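Local structure of aminotransferase, class III (Deinococcus radiodurans, 3I4J) at the interface of chains A and B. The protein is a class-III aminotransferase, probably transferring amino groups with the help of pyridoxal phosphate. Coordinates in Å, arbitrary orientation; residue numbers count along the deposited sequence, not the author numbering. Chains: chain A/B, Aminotransferase, class III.

Contact 1: the interface of chains A and B. Residues chain A 91, 280, 284; chain B 4-6, 8-9.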
# COMPACT_ATOMS: atom_id res chain seq x y z
N ARG A 91 10.56 15.50 9.81
CA ARG A 91 10.18 15.39 8.40
C ARG A 91 9.29 14.18 8.16
O ARG A 91 9.64 13.06 8.53
CB ARG A 91 11.43 15.30 7.54
CG ARG A 91 12.29 16.56 7.56
CD ARG A 91 11.83 17.55 6.49
NE ARG A 91 12.64 18.77 6.51
CZ ARG A 91 12.67 19.66 5.52
NH1 ARG A 91 11.95 19.47 4.42
NH2 ARG A 91 13.44 20.73 5.64
N TYR A 280 17.11 13.33 8.42
CA TYR A 280 16.72 13.82 7.11
C TYR A 280 17.86 14.54 6.39
O TYR A 280 18.16 14.24 5.24
CB TYR A 280 15.53 14.78 7.23
CG TYR A 280 15.13 15.43 5.93
CD1 TYR A 280 14.56 14.69 4.90
CD2 TYR A 280 15.33 16.80 5.72
CE1 TYR A 280 14.19 15.28 3.70
CE2 TYR A 280 14.96 17.40 4.53
CZ TYR A 280 14.39 16.64 3.52
OH TYR A 280 14.02 17.23 2.33
N MET A 284 19.87 13.80 2.82
CA MET A 284 19.77 14.85 1.80
C MET A 284 21.12 15.51 1.53
O MET A 284 21.42 15.89 0.40
CB MET A 284 18.76 15.92 2.23
CG MET A 284 17.31 15.45 2.27
SD MET A 284 16.67 14.91 0.66
CE MET A 284 16.30 13.20 1.01
N VAL B 4 8.03 18.30 4.95
CA VAL B 4 7.92 17.16 4.05
C VAL B 4 9.28 16.47 3.83
O VAL B 4 10.29 17.14 3.62
CB VAL B 4 7.34 17.58 2.67
CG1 VAL B 4 7.40 16.41 1.67
CG2 VAL B 4 5.90 18.05 2.84
N PHE B 5 9.29 15.14 3.91
CA PHE B 5 10.50 14.38 3.68
C PHE B 5 10.50 14.13 2.17
O PHE B 5 9.84 13.20 1.69
CB PHE B 5 10.45 13.06 4.46
CG PHE B 5 11.77 12.34 4.55
CD1 PHE B 5 12.23 11.86 5.77
CD2 PHE B 5 12.55 12.11 3.41
CE1 PHE B 5 13.43 11.16 5.87
CE2 PHE B 5 13.75 11.41 3.49
CZ PHE B 5 14.19 10.93 4.73
N TYR B 6 11.20 14.98 1.42
CA TYR B 6 11.25 14.84 -0.03
C TYR B 6 12.08 13.61 -0.43
O TYR B 6 12.95 13.18 0.31
CB TYR B 6 11.83 16.11 -0.65
CG TYR B 6 11.01 17.36 -0.37
CD1 TYR B 6 9.73 17.51 -0.90
CD2 TYR B 6 11.52 18.38 0.43
CE1 TYR B 6 8.98 18.66 -0.65
CE2 TYR B 6 10.78 19.54 0.69
CZ TYR B 6 9.51 19.67 0.15
OH TYR B 6 8.78 20.81 0.38
N SER B 8 14.33 13.40 -2.63
CA SER B 8 15.72 13.76 -2.92
C SER B 8 15.97 15.24 -2.65
O SER B 8 15.05 15.97 -2.29
CB SER B 8 16.06 13.44 -4.37
OG SER B 8 15.50 14.40 -5.25
N SER B 9 17.21 15.67 -2.85
CA SER B 9 17.60 17.05 -2.61
C SER B 9 17.24 18.02 -3.74
O SER B 9 17.46 19.22 -3.62
CB SER B 9 19.11 17.14 -2.37
OG SER B 9 19.82 16.78 -3.54
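A:Tyr280 on helix 277-285 meets B:Phe5 in the N-terminal segment of the partner subunit, in the two-fold interface expected of a class-III aminotransferase dimer. The aromatic contact is edge-to-face: the planes stand 77° apart, and CD1 of A:Tyr280 points at the middle of the B:Phe5 face, with CE1 of A:Tyr280 3.6 Å from CD2 of B:Phe5. A chi1 of 175° swings the tyrosine ring away from its own backbone N, so that its rim is what reaches B:Phe5. With an alanine at B:Phe5, CB could still touch A:Arg91, but the tyrosine rim would probably lose the face it packs on and be freer to turn.

A polar link is supplied by a hydrogen bond from NH1 of the A:Arg91 guanidinium to the main-chain O of B:Val4, at 3.0 Å. It is nearly straight, 164° at the hydrogen, and the acceptor lies in the guanidinium plane, although the donor is tilted from the carbonyl plane. Within chain A the guanidinium has CE2 of A:Tyr280 over its centre, which should help to fix its orientation.

Van der Waals contacts complete the patch. The A:Tyr280 hydroxyl OH lies 3.3 Å from CD2 of B:Tyr6. A:Met284, whose CG packs on one face of A:Tyr280, turns its thioether towards the chain B backbone, its SD 3.4 Å from C of B:Ser8 and its methyl CE 3.4 Å from O of B:Tyr6.

Contact 2: the interface of chains A and B. Residues chain A 13, 15, 23, 31, 385; chain B 68-69.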
# COMPACT_ATOMS: atom_id res chain seq x y z
N PRO A 13 -19.49 -11.96 6.42
CA PRO A 13 -20.71 -11.16 6.32
C PRO A 13 -20.46 -9.92 5.47
O PRO A 13 -19.37 -9.35 5.51
CB PRO A 13 -21.02 -10.81 7.77
CG PRO A 13 -20.47 -11.97 8.52
CD PRO A 13 -19.15 -12.22 7.83
N ALA A 15 -20.77 -6.25 4.95
CA ALA A 15 -21.05 -5.03 5.69
C ALA A 15 -21.64 -4.00 4.74
O ALA A 15 -21.24 -3.92 3.57
CB ALA A 15 -19.76 -4.48 6.31
N LEU A 23 -21.26 -1.36 13.34
CA LEU A 23 -21.24 -1.84 11.96
C LEU A 23 -22.51 -2.65 11.74
O LEU A 23 -23.00 -3.30 12.67
CB LEU A 23 -20.02 -2.73 11.72
CG LEU A 23 -18.65 -2.07 11.87
CD1 LEU A 23 -17.56 -3.13 11.80
CD2 LEU A 23 -18.47 -1.01 10.78
N TYR A 31 -23.11 -4.81 14.98
CA TYR A 31 -21.94 -5.26 15.73
C TYR A 31 -21.27 -4.06 16.40
O TYR A 31 -21.21 -2.98 15.81
CB TYR A 31 -20.91 -5.89 14.80
CG TYR A 31 -21.42 -6.98 13.88
CD1 TYR A 31 -21.14 -8.32 14.13
CD2 TYR A 31 -22.11 -6.65 12.72
CE1 TYR A 31 -21.54 -9.32 13.24
CE2 TYR A 31 -22.51 -7.64 11.82
CZ TYR A 31 -22.23 -8.96 12.08
OH TYR A 31 -22.60 -9.93 11.18
N ILE A 385 -17.11 -7.20 17.95
CA ILE A 385 -15.94 -7.39 17.10
C ILE A 385 -14.69 -7.30 17.96
O ILE A 385 -14.57 -6.40 18.79
CB ILE A 385 -15.86 -6.29 16.00
CG1 ILE A 385 -17.14 -6.27 15.17
CG2 ILE A 385 -14.64 -6.52 15.11
CD1 ILE A 385 -17.43 -7.56 14.44
N GLN B 68 -12.64 -9.88 8.65
CA GLN B 68 -13.89 -9.87 9.40
C GLN B 68 -15.15 -9.70 8.54
O GLN B 68 -16.14 -10.40 8.74
CB GLN B 68 -13.84 -8.76 10.46
CG GLN B 68 -12.59 -8.82 11.34
CD GLN B 68 -12.41 -7.59 12.22
OE1 GLN B 68 -12.63 -6.46 11.80
NE2 GLN B 68 -12.00 -7.82 13.47
N PHE B 69 -15.10 -8.78 7.58
CA PHE B 69 -16.25 -8.53 6.71
C PHE B 69 -15.88 -8.24 5.27
O PHE B 69 -14.76 -7.84 4.96
CB PHE B 69 -17.03 -7.30 7.18
CG PHE B 69 -17.57 -7.40 8.57
CD1 PHE B 69 -18.78 -8.03 8.81
CD2 PHE B 69 -16.87 -6.85 9.64
CE1 PHE B 69 -19.29 -8.11 10.10
CE2 PHE B 69 -17.37 -6.92 10.93
CZ PHE B 69 -18.58 -7.56 11.16
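B:Phe69 inserts its ring among A:Pro13, A:Leu23, A:Tyr31 and A:Ile385, a mainly apolar pocket on the neighbouring subunit of the presumed aminotransferase dimer. Its burial is the evidence for a plug: 86 Å² of B:Phe69 is hidden by chain A, far more than for any other residue described here.

The tight part surrounds the outer end of the phenyl group. CZ of B:Phe69 sits over the centre of the A:Tyr31 ring, and the two rings meet edge-to-face, planes 74° apart; the nearest pair, CE1 of B:Phe69 and CZ of A:Tyr31, is separated by 3.6 Å. A:Ile385 runs head-on against the B:Phe69 side chain, its methyl CD1 3.5 Å from CZ of B:Phe69, roughly perpendicular to the A:Tyr31 approach. Near the root of the ring, CB of A:Pro13 lies 3.7 Å from CD1 of B:Phe69, while the A:Pro13 carbonyl O is at the ring edge, in plane.

The looser side has longer contacts: A:Leu23 offers its methyl CD1 at 3.9 Å from CE2 of B:Phe69, and A:Ala15 touches with CB alone, 4.0 Å from CB of B:Phe69. At a separate margin B:Gln68, extended beyond CG (chi2 170°), has little surface hidden, 19 Å², yet its NE2 lies 3.4 Å from the A:Ile385 methyl CG2.

Contact 3: the interface of chains A and B. Residues chain A 55, 58, 62, 301; chain B 47, 51, 54, 267.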
# COMPACT_ATOMS: atom_id res chain seq x y z
N ALA A 55 -13.52 14.37 -0.93
CA ALA A 55 -14.17 14.75 -2.19
C ALA A 55 -13.60 16.08 -2.70
O ALA A 55 -13.35 16.24 -3.89
CB ALA A 55 -15.68 14.86 -1.99
N ALA A 58 -10.23 15.36 -4.18
CA ALA A 58 -10.33 14.63 -5.44
C ALA A 58 -10.68 15.58 -6.57
O ALA A 58 -10.17 15.45 -7.68
CB ALA A 58 -11.38 13.54 -5.33
N PRO A 62 -6.32 15.26 -7.20
CA PRO A 62 -6.32 13.90 -6.66
C PRO A 62 -4.99 13.17 -6.63
O PRO A 62 -4.73 12.40 -5.70
CB PRO A 62 -7.31 13.18 -7.58
CG PRO A 62 -7.04 13.83 -8.90
CD PRO A 62 -6.98 15.31 -8.51
N VAL A 301 -5.37 12.73 -2.07
CA VAL A 301 -6.67 12.42 -1.47
C VAL A 301 -6.54 11.72 -0.12
O VAL A 301 -7.28 12.04 0.82
CB VAL A 301 -7.53 11.53 -2.41
CG1 VAL A 301 -8.91 11.33 -1.80
CG2 VAL A 301 -7.65 12.18 -3.78
N ARG B 47 -11.76 14.86 -11.19
CA ARG B 47 -13.09 14.29 -11.40
C ARG B 47 -13.94 14.41 -10.13
O ARG B 47 -13.76 13.64 -9.18
CB ARG B 47 -13.01 12.81 -11.80
CG ARG B 47 -12.03 12.48 -12.92
CD ARG B 47 -12.40 13.03 -14.29
NE ARG B 47 -13.66 12.50 -14.82
CZ ARG B 47 -13.83 12.09 -16.08
NH1 ARG B 47 -12.83 12.13 -16.95
NH2 ARG B 47 -15.03 11.68 -16.48
N GLY B 51 -14.87 11.94 -6.62
CA GLY B 51 -14.81 12.50 -5.29
C GLY B 51 -16.13 12.35 -4.55
O GLY B 51 -16.15 12.00 -3.36
N MET B 54 -16.61 8.82 -3.38
CA MET B 54 -15.76 8.48 -2.24
C MET B 54 -16.37 9.07 -0.98
O MET B 54 -16.39 8.43 0.07
CB MET B 54 -14.34 9.02 -2.46
CG MET B 54 -13.60 8.39 -3.65
SD MET B 54 -11.88 8.99 -3.88
CE MET B 54 -12.14 10.72 -3.87
N TYR B 267 -7.17 8.18 -7.82
CA TYR B 267 -8.14 8.67 -6.83
C TYR B 267 -8.05 7.96 -5.49
O TYR B 267 -8.49 8.48 -4.47
CB TYR B 267 -9.56 8.57 -7.42
CG TYR B 267 -9.75 9.64 -8.47
CD1 TYR B 267 -10.12 10.94 -8.11
CD2 TYR B 267 -9.42 9.40 -9.81
CE1 TYR B 267 -10.13 11.97 -9.03
CE2 TYR B 267 -9.43 10.44 -10.75
CZ TYR B 267 -9.78 11.72 -10.34
OH TYR B 267 -9.73 12.78 -11.23
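A chi3 of -51° bends the end of B:Met54 so that its methyl CE meets CB of A:Ala58, and a chi1 of -73° at B:Tyr267 sets the phenol ring alongside A:Pro62. Both groups belong to a helix-packing patch of the class-III aminotransferase interface, where helix 48-60 of one subunit meets its counterpart in the other.

Small residues probably allow the helices to come this close. CA of A:Ala55 lies 3.9 Å from CA of B:Gly51. CB of A:Ala58 is 3.6 Å from CA of B:Gly51, and its 3.3 Å separation from CE of B:Met54 is a snug methyl-to-methyl contact. The same methyl CE also reaches CG1 of A:Val301, on helix 300-315, at 3.9 Å.

Beside the helix pair, CB of A:Pro62 touches CE1 of B:Tyr267 at 3.4 Å, the proline and tyrosine side chains extending in a shared direction. A second-shell bond within chain B holds the far end of this ring: the backbone N of B:Arg47 donates to the phenol OH of B:Tyr267 over 2.9 Å, with 165° at the hydrogen.

Measured between centres of C-alpha atoms, contact 3 lies about 26 Å from both contact 1 and contact 2, which are themselves about 40 Å apart. The three sets have no residue in common, so the interface is sampled at separate places. Contact 3 brings together both copies of helix 48-60, whereas contacts 1 and 2 each fit a loop segment of chain B against regular elements and adjoining residues of chain A. Two-fold symmetry repeats every contact with the chains exchanged. This spread suggests an extensive dimer interface, with contact 3 at the corner of a bent path between the two loop contacts.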